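Side-chain contacts in putative oxidoreductase (Bacteroides fragilis NCTC 9343, PDB 3FHL), which probably acts as a nicotinamide-nucleotide-dependent oxidoreductase of the Gfo/Idh/MocA family: residues A85-K90 / I109-K114; G116-V121 / Q312-H317; Q123-D128 / K260-L265; Y253-V258 / G277-Q282. One frame throughout, in Å; residues are numbered along the deposited sequence. Where two conformers were deposited one is given.

Contact 1 lies within the Rossmann part, and contact 2 joins its last strand, 119-122, to helix 309-320 from the C-terminal part of the sequence; the two touch through the turn after helix 102-115, where A112 O probably accepts a bond from L117 N. Contacts 2 and 3 are buried, 1 and 4 partly so. Contact 1 joins two helices through leucines and an alanine, contact 2 works through sulfur, hydrocarbon and imidazole. Farther along, the chemistry turns polar. Contact 3, nearest the centre of the chain, uses a salt-bridge network and a weak amide bond; contact 4, across the centre from contacts 1 and 2, is one lysine-glutamate pair with a water. Contacts 3 and 4 meet at 277-278.

Contact 1 of 4, residues A85-K90 / I109-K114; sequences ALEAGK and IALAKK
L86 and L111 make the apolar half of this helix-helix contact, with A112 completing it. Both methyls of L86 press on the CB of A112, CD2 at 3.8 Å and CD1 at 4.0 Å from it, while CB of L86 lies 3.9 Å from CD2 of L111. L111 reaches across because its CG is anti to the backbone N (chi1 178°), which carries both methyls over toward the other helix.

The second kind of contact is carboxylate against methyl. E87 bends at chi2 (70°), and its end crosses the L111 side chain at about a right angle. OE2 comes to 3.8 Å from L111 CD1, and OE1 to 3.9 Å from L111 CD2, so the acid lies over the leucine end on the outer, solvent side. The nearest opposite charge across the contact, K114 NZ, is 5.4 Å from E87 OE2, too far for a salt bridge.

On the backbone, G89 ends the first helix in a Schellman motif, and its N bonds to L86 O. The side-chain NZ of K115 bonds to the same carbonyl.

Helices 78-87 and 102-115 are successive crossover helices of the Rossmann fold. Beneath them run the parallel strands 91-95 and 119-122: L86 rests on V92, and A112 on L119.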
# COMPACT_ATOMS: atom_id res chain seq x y z
N ALA C 85 29.70 11.79 28.50
CA ALA C 85 29.01 13.06 28.69
C ALA C 85 28.07 13.05 29.90
O ALA C 85 28.01 14.02 30.65
CB ALA C 85 28.27 13.48 27.42
N LEU C 86 27.37 11.94 30.09
CA LEU C 86 26.45 11.79 31.22
C LEU C 86 27.21 11.66 32.55
O LEU C 86 26.81 12.24 33.55
CB LEU C 86 25.53 10.58 31.04
CG LEU C 86 24.40 10.69 30.00
CD1 LEU C 86 23.77 9.31 29.80
CD2 LEU C 86 23.36 11.72 30.40
N GLU C 87 28.30 10.90 32.54
CA GLU C 87 29.13 10.71 33.73
C GLU C 87 29.71 12.05 34.16
O GLU C 87 29.77 12.35 35.35
CB GLU C 87 30.23 9.67 33.48
CG GLU C 87 30.61 8.86 34.72
CD GLU C 87 29.51 7.88 35.13
OE1 GLU C 87 29.37 6.82 34.48
OE2 GLU C 87 28.80 8.18 36.12
N ALA C 88 30.08 12.87 33.18
CA ALA C 88 30.58 14.23 33.40
C ALA C 88 29.51 15.24 33.82
O ALA C 88 29.82 16.41 34.03
CB ALA C 88 31.32 14.72 32.16
N GLY C 89 28.26 14.78 33.92
CA GLY C 89 27.15 15.59 34.41
C GLY C 89 26.46 16.48 33.39
O GLY C 89 25.78 17.44 33.77
N LYS C 90 26.60 16.17 32.10
CA LYS C 90 26.00 17.00 31.06
C LYS C 90 24.66 16.42 30.57
O LYS C 90 24.47 15.21 30.59
CB LYS C 90 26.98 17.21 29.90
CG LYS C 90 28.45 17.53 30.32
CD LYS C 90 28.56 18.73 31.26
CE LYS C 90 29.94 18.89 31.88
NZ LYS C 90 29.85 19.41 33.29
N ILE C 109 20.01 5.11 29.56
CA ILE C 109 18.74 5.66 30.04
C ILE C 109 18.68 5.63 31.57
O ILE C 109 18.31 6.63 32.20
CB ILE C 109 17.53 4.95 29.38
CG1 ILE C 109 17.40 5.38 27.90
CG2 ILE C 109 16.21 5.22 30.14
CD1 ILE C 109 16.47 4.50 27.06
N ALA C 110 19.08 4.51 32.16
CA ALA C 110 19.13 4.35 33.62
C ALA C 110 20.18 5.27 34.28
O ALA C 110 19.92 5.83 35.34
CB ALA C 110 19.38 2.91 33.99
N LEU C 111 21.35 5.42 33.65
CA LEU C 111 22.38 6.34 34.13
C LEU C 111 21.89 7.79 34.14
O LEU C 111 22.01 8.48 35.15
CB LEU C 111 23.67 6.21 33.31
CG LEU C 111 24.86 7.12 33.63
CD1 LEU C 111 25.45 6.85 35.01
CD2 LEU C 111 25.94 6.97 32.55
N ALA C 112 21.31 8.25 33.02
CA ALA C 112 20.74 9.59 32.95
C ALA C 112 19.62 9.81 33.97
O ALA C 112 19.51 10.89 34.55
CB ALA C 112 20.24 9.89 31.53
N LYS C 113 18.80 8.78 34.20
CA LYS C 113 17.71 8.87 35.18
C LYS C 113 18.26 8.98 36.61
O LYS C 113 17.75 9.76 37.42
CB LYS C 113 16.78 7.66 35.06
CG LYS C 113 15.50 7.79 35.89
CD LYS C 113 14.73 6.49 35.99
CE LYS C 113 13.60 6.62 37.01
NZ LYS C 113 12.74 5.40 37.05
N LYS C 114 19.29 8.20 36.90
CA LYS C 114 19.93 8.20 38.21
C LYS C 114 20.50 9.57 38.54
O LYS C 114 20.29 10.10 39.64
CB LYS C 114 21.02 7.13 38.28
CG LYS C 114 21.61 6.93 39.68
CD LYS C 114 22.74 5.91 39.69
CE LYS C 114 24.06 6.50 39.21
NZ LYS C 114 25.08 5.44 38.97

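Contact 2 of 4, residues G116-V121 / Q312-H317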
# COMPACT_ATOMS: atom_id res chain seq x y z
N GLY C 116 19.66 12.43 37.19
CA GLY C 116 18.70 13.51 36.90
C GLY C 116 19.07 14.34 35.67
O GLY C 116 18.84 15.55 35.63
N LEU C 117 19.65 13.67 34.67
CA LEU C 117 20.09 14.33 33.44
C LEU C 117 19.18 13.96 32.27
O LEU C 117 18.64 12.85 32.23
CB LEU C 117 21.54 13.94 33.13
CG LEU C 117 22.61 14.32 34.16
CD1 LEU C 117 23.94 13.69 33.81
CD2 LEU C 117 22.72 15.84 34.29
N MET C 118 19.00 14.90 31.34
CA MET C 118 18.23 14.67 30.11
C MET C 118 19.02 13.77 29.15
O MET C 118 20.20 14.01 28.90
CB MET C 118 17.89 16.00 29.42
CG MET C 118 16.89 15.88 28.22
SD MET C 118 16.91 17.32 27.12
CE MET C 118 18.50 17.09 26.35
N LEU C 119 18.36 12.74 28.63
CA LEU C 119 18.92 11.95 27.52
C LEU C 119 17.89 11.87 26.39
O LEU C 119 16.87 11.20 26.51
CB LEU C 119 19.33 10.55 27.97
CG LEU C 119 19.96 9.62 26.92
CD1 LEU C 119 21.23 10.21 26.32
CD2 LEU C 119 20.23 8.26 27.55
N SER C 120 18.20 12.57 25.30
CA SER C 120 17.34 12.69 24.13
C SER C 120 17.95 11.99 22.92
O SER C 120 19.17 11.96 22.77
CB SER C 120 17.12 14.18 23.81
OG SER C 120 16.40 14.38 22.59
N VAL C 121 17.10 11.41 22.07
CA VAL C 121 17.54 10.94 20.76
C VAL C 121 16.91 11.81 19.67
O VAL C 121 15.70 12.03 19.67
CB VAL C 121 17.31 9.42 20.55
CG1 VAL C 121 17.61 9.01 19.10
CG2 VAL C 121 18.22 8.62 21.47
N GLN C 312 13.79 23.89 20.55
CA GLN C 312 12.84 24.65 21.34
C GLN C 312 12.23 23.76 22.42
O GLN C 312 12.08 24.19 23.57
CB GLN C 312 11.75 25.29 20.46
CG GLN C 312 10.75 26.19 21.22
CD GLN C 312 11.38 27.46 21.83
OE1 GLN C 312 12.51 27.83 21.51
NE2 GLN C 312 10.63 28.12 22.72
N ASN C 313 11.92 22.52 22.07
CA ASN C 313 11.42 21.57 23.06
C ASN C 313 12.43 21.26 24.17
O ASN C 313 12.05 21.15 25.34
CB ASN C 313 10.94 20.27 22.41
CG ASN C 313 10.50 19.24 23.44
OD1 ASN C 313 11.11 18.19 23.57
ND2 ASN C 313 9.47 19.58 24.22
N ILE C 314 13.70 21.11 23.80
CA ILE C 314 14.76 20.86 24.77
C ILE C 314 14.85 22.01 25.77
O ILE C 314 14.94 21.78 26.99
CB ILE C 314 16.10 20.59 24.08
CG1 ILE C 314 16.08 19.20 23.46
CG2 ILE C 314 17.30 20.72 25.06
CD1 ILE C 314 17.35 18.85 22.81
N TYR C 315 14.78 23.23 25.25
CA TYR C 315 14.79 24.42 26.09
C TYR C 315 13.62 24.43 27.06
O TYR C 315 13.82 24.63 28.26
CB TYR C 315 14.82 25.70 25.25
CG TYR C 315 14.36 26.92 26.03
CD1 TYR C 315 15.19 27.53 26.99
CD2 TYR C 315 13.08 27.45 25.83
CE1 TYR C 315 14.76 28.64 27.71
CE2 TYR C 315 12.64 28.55 26.56
CZ TYR C 315 13.48 29.14 27.49
OH TYR C 315 13.03 30.23 28.20
N GLU C 316 12.41 24.20 26.55
CA GLU C 316 11.20 24.19 27.37
C GLU C 316 11.22 23.10 28.44
O GLU C 316 10.69 23.28 29.52
CB GLU C 316 9.94 24.11 26.50
CG GLU C 316 9.72 25.40 25.73
CD GLU C 316 8.40 25.46 25.00
OE1 GLU C 316 7.52 24.61 25.25
OE2 GLU C 316 8.26 26.37 24.16
N HIS C 317 11.88 21.99 28.13
CA HIS C 317 12.07 20.92 29.08
C HIS C 317 13.05 21.29 30.19
O HIS C 317 12.73 21.13 31.37
CB HIS C 317 12.57 19.68 28.36
CG HIS C 317 12.89 18.54 29.27
ND1 HIS C 317 11.94 17.93 30.07
CD2 HIS C 317 14.05 17.89 29.51
CE1 HIS C 317 12.51 16.95 30.75
NE2 HIS C 317 13.79 16.90 30.43
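M118 buries more surface here than any other residue of the two segments, lying across the gap to helix 309-320 and meeting I314 with its end and H317 with its middle. With CG anti to the backbone N (chi1 -171°), the side chain runs straight out from the loop residue just before strand 119-122 and then bends at chi3 (71°), turning CE toward I314.

Against I314, SD and CE each lie 4.0 Å from CG2, and CE is 4.1 Å from CD1; the two side chains cross at about a right angle. I314 was modelled in two conformers, so these distances hold for one of them.

H317 offers the CD2 side of its imidazole. M118 CG is 3.7 Å from H317 CD2 and 3.9 Å from H317 NE2, approaching at a slant to the ring. The sulfur follows: M118 SD lies 3.8 Å from H317 CD2 and 4.8 Å from the ring centroid, 72° off the ring normal, an oblique sulfur-aromatic contact. The other side of the ring is held by polar means, ND1 bonding to O of Q322, which fixes how the imidazole is turned.

Around them, L318 and L324 also touch M118, and I314 leans on V93 of strand 91-95. Helix 309-320, from the C-terminal part of the sequence, thus packs back on the last strand of the parallel Rossmann sheet. The chemistry is dispersive, a polarisable thioether that touches a branched aliphatic chain and the rim of an imidazole, and it implies a joint that depends on close fit, with the polar bonding of H317 turned to Q322.

Contact 3 of 4, residues Q123-D128 / K260-L265; sequences QNRRWD and KQEAAL
R125 and E262 meet in a salt-bridge network, with D128 as third member, where the chain leaves the Rossmann fold after strand 119-122 and faces helix 261-266 of the C-terminal alpha/beta domain.

From CB, the R125 chain sets off with CG anti to its carbonyl carbon (chi1 -71°) and stays extended through CD to NE. This aliphatic stem makes no close approach to the helix, and it is the guanidinium that does the bonding. NH1 turns back within its own segment to D128 OD2 at 2.8 Å, a bond that lies in the guanidinium plane and uses the syn lone pair of OD2. NH2 spans the gap to E262 OE1 at 3.6 Å, a longer, looser salt bridge, with guanidinium and carboxylate planes 48° apart. E262 comes to it fully stretched beyond CG.

The two acids thus share one cation, NH1 to D128 being the shorter link, and D128 is steadied further because its OD1 bonds to Y307 OH. H182 of helix 180-191 also touches R125.

Beside the network, Q261 uses both ends of its amide. OE1 takes bonds from Y307 N and W276 NE1, while NE2 points at W127 O from 3.5 Å, a weak bond with an N-H...O angle of 144°.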
# COMPACT_ATOMS: atom_id res chain seq x y z
N GLN C 123 15.18 12.79 16.64
CA GLN C 123 14.25 12.26 15.63
C GLN C 123 13.50 13.43 15.03
O GLN C 123 12.41 13.80 15.48
CB GLN C 123 13.29 11.23 16.26
CG GLN C 123 14.00 10.06 16.97
CD GLN C 123 13.14 8.84 17.13
OE1 GLN C 123 12.82 8.16 16.16
NE2 GLN C 123 12.77 8.52 18.37
N ASN C 124 14.08 14.03 13.99
CA ASN C 124 13.59 15.30 13.48
C ASN C 124 12.35 15.28 12.60
O ASN C 124 11.71 16.33 12.41
CB ASN C 124 14.70 16.06 12.75
CG ASN C 124 15.28 15.28 11.58
OD1 ASN C 124 14.98 14.12 11.35
ND2 ASN C 124 16.14 15.94 10.84
N ARG C 125 11.99 14.11 12.08
CA ARG C 125 10.85 14.04 11.16
C ARG C 125 9.51 14.15 11.85
O ARG C 125 8.46 14.22 11.20
CB ARG C 125 10.96 12.82 10.23
CG ARG C 125 12.09 13.00 9.19
CD ARG C 125 11.94 12.04 8.03
NE ARG C 125 13.04 12.14 7.08
CZ ARG C 125 13.09 13.00 6.06
NH1 ARG C 125 12.11 13.88 5.86
NH2 ARG C 125 14.14 12.99 5.25
N ARG C 126 9.54 14.25 13.18
CA ARG C 126 8.38 14.68 13.95
C ARG C 126 8.04 16.14 13.65
O ARG C 126 6.92 16.59 13.90
CB ARG C 126 8.63 14.50 15.44
CG ARG C 126 8.89 13.07 15.84
CD ARG C 126 8.75 12.92 17.32
NE ARG C 126 9.27 11.66 17.83
CZ ARG C 126 9.32 11.37 19.13
NH1 ARG C 126 9.78 10.20 19.54
NH2 ARG C 126 8.88 12.25 20.01
N TRP C 127 9.00 16.87 13.09
CA TRP C 127 8.77 18.27 12.72
C TRP C 127 8.82 18.50 11.21
O TRP C 127 9.03 19.62 10.75
CB TRP C 127 9.76 19.19 13.45
CG TRP C 127 9.54 19.25 14.95
CD1 TRP C 127 8.67 20.06 15.62
CD2 TRP C 127 10.18 18.44 15.93
NE1 TRP C 127 8.73 19.80 16.98
CE2 TRP C 127 9.65 18.81 17.19
CE3 TRP C 127 11.14 17.42 15.88
CZ2 TRP C 127 10.06 18.22 18.38
CZ3 TRP C 127 11.55 16.83 17.07
CH2 TRP C 127 11.01 17.23 18.30
N ASP C 128 8.63 17.44 10.42
CA ASP C 128 8.40 17.61 8.98
C ASP C 128 7.07 18.33 8.80
O ASP C 128 6.16 18.11 9.60
CB ASP C 128 8.34 16.24 8.28
CG ASP C 128 9.71 15.73 7.85
OD1 ASP C 128 10.73 16.40 8.10
OD2 ASP C 128 9.78 14.64 7.24
N LYS C 260 10.98 19.97 2.69
CA LYS C 260 11.99 20.70 1.91
C LYS C 260 13.12 21.27 2.77
O LYS C 260 14.07 21.85 2.23
CB LYS C 260 11.31 21.85 1.16
CG LYS C 260 9.90 21.54 0.63
CD LYS C 260 9.05 22.82 0.46
CE LYS C 260 9.57 23.72 -0.67
NZ LYS C 260 9.93 22.94 -1.91
N GLN C 261 13.03 21.11 4.09
CA GLN C 261 14.02 21.71 5.01
C GLN C 261 15.43 21.20 4.82
O GLN C 261 16.36 21.99 4.78
CB GLN C 261 13.62 21.52 6.47
CG GLN C 261 12.48 22.38 6.93
CD GLN C 261 12.07 22.04 8.34
OE1 GLN C 261 12.51 22.67 9.30
NE2 GLN C 261 11.26 20.99 8.48
N GLU C 262 15.58 19.88 4.69
CA GLU C 262 16.92 19.28 4.60
C GLU C 262 17.69 19.75 3.37
O GLU C 262 18.89 20.04 3.45
CB GLU C 262 16.84 17.75 4.65
CG GLU C 262 18.21 17.07 4.65
CD GLU C 262 18.15 15.55 4.68
OE1 GLU C 262 17.06 14.98 4.90
OE2 GLU C 262 19.21 14.92 4.48
N ALA C 263 17.00 19.86 2.23
CA ALA C 263 17.61 20.43 1.02
C ALA C 263 18.04 21.89 1.21
O ALA C 263 19.14 22.27 0.78
CB ALA C 263 16.67 20.30 -0.18
N ALA C 264 17.19 22.70 1.83
CA ALA C 264 17.52 24.11 2.06
C ALA C 264 18.70 24.22 3.01
O ALA C 264 19.64 24.99 2.75
CB ALA C 264 16.32 24.87 2.61
N LEU C 265 18.69 23.42 4.06
CA LEU C 265 19.79 23.40 5.02
C LEU C 265 21.10 22.90 4.43
O LEU C 265 22.16 23.41 4.77
CB LEU C 265 19.42 22.59 6.26
CG LEU C 265 18.32 23.16 7.15
CD1 LEU C 265 17.76 22.05 8.03
CD2 LEU C 265 18.80 24.37 8.00

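Contact 4 of 4, residues Y253-V258 / G277-Q282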
# COMPACT_ATOMS: atom_id res chain seq x y z
N TYR C 253 -7.53 12.66 3.68
CA TYR C 253 -6.44 13.58 3.43
C TYR C 253 -5.33 12.82 2.73
O TYR C 253 -4.92 11.75 3.20
CB TYR C 253 -5.93 14.16 4.76
CG TYR C 253 -4.74 15.08 4.61
CD1 TYR C 253 -4.90 16.37 4.06
CD2 TYR C 253 -3.48 14.69 5.03
CE1 TYR C 253 -3.82 17.22 3.92
CE2 TYR C 253 -2.39 15.53 4.91
CZ TYR C 253 -2.56 16.80 4.36
OH TYR C 253 -1.47 17.61 4.25
N VAL C 254 -4.84 13.38 1.62
CA VAL C 254 -3.80 12.75 0.81
C VAL C 254 -2.71 13.76 0.46
O VAL C 254 -2.98 14.81 -0.14
CB VAL C 254 -4.39 12.17 -0.53
CG1 VAL C 254 -3.34 11.39 -1.25
CG2 VAL C 254 -5.60 11.26 -0.28
N LYS C 255 -1.47 13.43 0.80
CA LYS C 255 -0.33 14.32 0.62
C LYS C 255 0.78 13.62 -0.16
O LYS C 255 1.06 12.46 0.06
CB LYS C 255 0.18 14.72 2.02
CG LYS C 255 1.45 15.58 2.06
CD LYS C 255 1.10 17.06 2.05
CE LYS C 255 2.28 17.95 2.46
NZ LYS C 255 3.40 17.93 1.48
N TYR C 256 1.42 14.35 -1.08
CA TYR C 256 2.59 13.85 -1.81
C TYR C 256 3.83 14.67 -1.49
O TYR C 256 3.73 15.81 -1.04
CB TYR C 256 2.35 13.92 -3.33
CG TYR C 256 1.29 12.95 -3.81
CD1 TYR C 256 1.64 11.71 -4.34
CD2 TYR C 256 -0.07 13.27 -3.72
CE1 TYR C 256 0.66 10.80 -4.78
CE2 TYR C 256 -1.06 12.37 -4.15
CZ TYR C 256 -0.68 11.14 -4.68
OH TYR C 256 -1.64 10.26 -5.11
N GLY C 257 4.99 14.08 -1.74
CA GLY C 257 6.25 14.81 -1.71
C GLY C 257 6.96 14.63 -0.39
O GLY C 257 6.48 13.90 0.48
N VAL C 258 8.09 15.32 -0.23
CA VAL C 258 8.83 15.29 1.03
C VAL C 258 9.10 16.70 1.56
O VAL C 258 8.98 17.69 0.84
CB VAL C 258 10.19 14.53 0.92
CG1 VAL C 258 9.95 13.02 0.82
CG2 VAL C 258 11.02 15.06 -0.25
N GLY C 277 10.20 26.51 6.33
CA GLY C 277 9.42 25.27 6.39
C GLY C 277 8.09 25.32 5.66
O GLY C 277 7.36 24.31 5.61
N GLU C 278 7.76 26.47 5.08
CA GLU C 278 6.48 26.62 4.38
C GLU C 278 6.47 25.82 3.07
O GLU C 278 7.51 25.63 2.43
CB GLU C 278 6.14 28.10 4.11
CG GLU C 278 5.70 28.88 5.34
CD GLU C 278 5.20 30.29 5.03
OE1 GLU C 278 5.33 30.75 3.87
OE2 GLU C 278 4.68 30.95 5.96
N GLU C 279 5.27 25.37 2.71
CA GLU C 279 5.03 24.68 1.45
C GLU C 279 4.11 25.50 0.57
O GLU C 279 3.29 26.28 1.07
CB GLU C 279 4.38 23.31 1.70
CG GLU C 279 5.22 22.34 2.49
CD GLU C 279 4.53 21.01 2.72
OE1 GLU C 279 3.41 21.00 3.31
OE2 GLU C 279 5.12 19.99 2.33
N SER C 280 4.23 25.29 -0.73
CA SER C 280 3.34 25.93 -1.70
C SER C 280 1.99 25.23 -1.74
O SER C 280 1.84 24.13 -1.19
CB SER C 280 3.98 25.90 -3.09
OG SER C 280 4.12 24.57 -3.55
N GLU C 281 1.02 25.85 -2.41
CA GLU C 281 -0.31 25.27 -2.58
C GLU C 281 -0.28 23.91 -3.30
O GLU C 281 -1.05 23.00 -2.97
CB GLU C 281 -1.25 26.28 -3.29
CG GLU C 281 -2.37 25.66 -4.14
CD GLU C 281 -3.72 26.35 -4.00
OE1 GLU C 281 -3.81 27.36 -3.26
OE2 GLU C 281 -4.69 25.88 -4.62
N GLN C 282 0.65 23.79 -4.25
CA GLN C 282 0.90 22.57 -5.01
C GLN C 282 1.43 21.43 -4.12
O GLN C 282 1.07 20.27 -4.31
CB GLN C 282 1.91 22.89 -6.12
CG GLN C 282 2.18 21.80 -7.14
CD GLN C 282 3.03 22.30 -8.31
OE1 GLN C 282 4.10 21.75 -8.58
NE2 GLN C 282 2.56 23.34 -8.99
O HOH W 1 6.78 19.29 0.13
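K255 and E279 come from opposite directions and meet at their charged ends, and this is the tight part of the contact. NZ of K255 lies 2.8 Å from OE2 of E279, a hydrogen-bonded salt bridge made on the syn side of the carboxylate but 30° out of its plane. CE of K255 comes along with it, 3.4 Å from E279 OE1, so the end of the lysine lies before the open end of the carboxylate, tilted from its plane. Two bends in the lysine, at chi2 (91°) and chi4 (66°), bring the ammonium round to this position.

NZ has further partners. It bonds to O of E283 and, weakly, to O of Y256 at 3.3 Å, so the ammonium of this buried lysine is shared between a carboxylate and two backbone carbonyls. That neighbourhood should favour its charged form.

Strand 252-255 lies within the large mixed sheet of the C-terminal alpha/beta domain, antiparallel to both 244-248 and 286-291. The 277-282 segment belongs to the loop that leads into strand 286-291, and the salt bridge ties the loop to strand 252-255, with which the following strand 286-291 pairs.

The loose side is at V258, whose side chain turns away from the loop. Here a water fills in, giving one hydrogen to V258 O and the other to E279 OE2, each at 2.8 Å. OE2 therefore accepts from two donors, lysine and water. Exposed Y256 also turns its ring away from 277-282, toward Y256 of the second subunit, on which it packs.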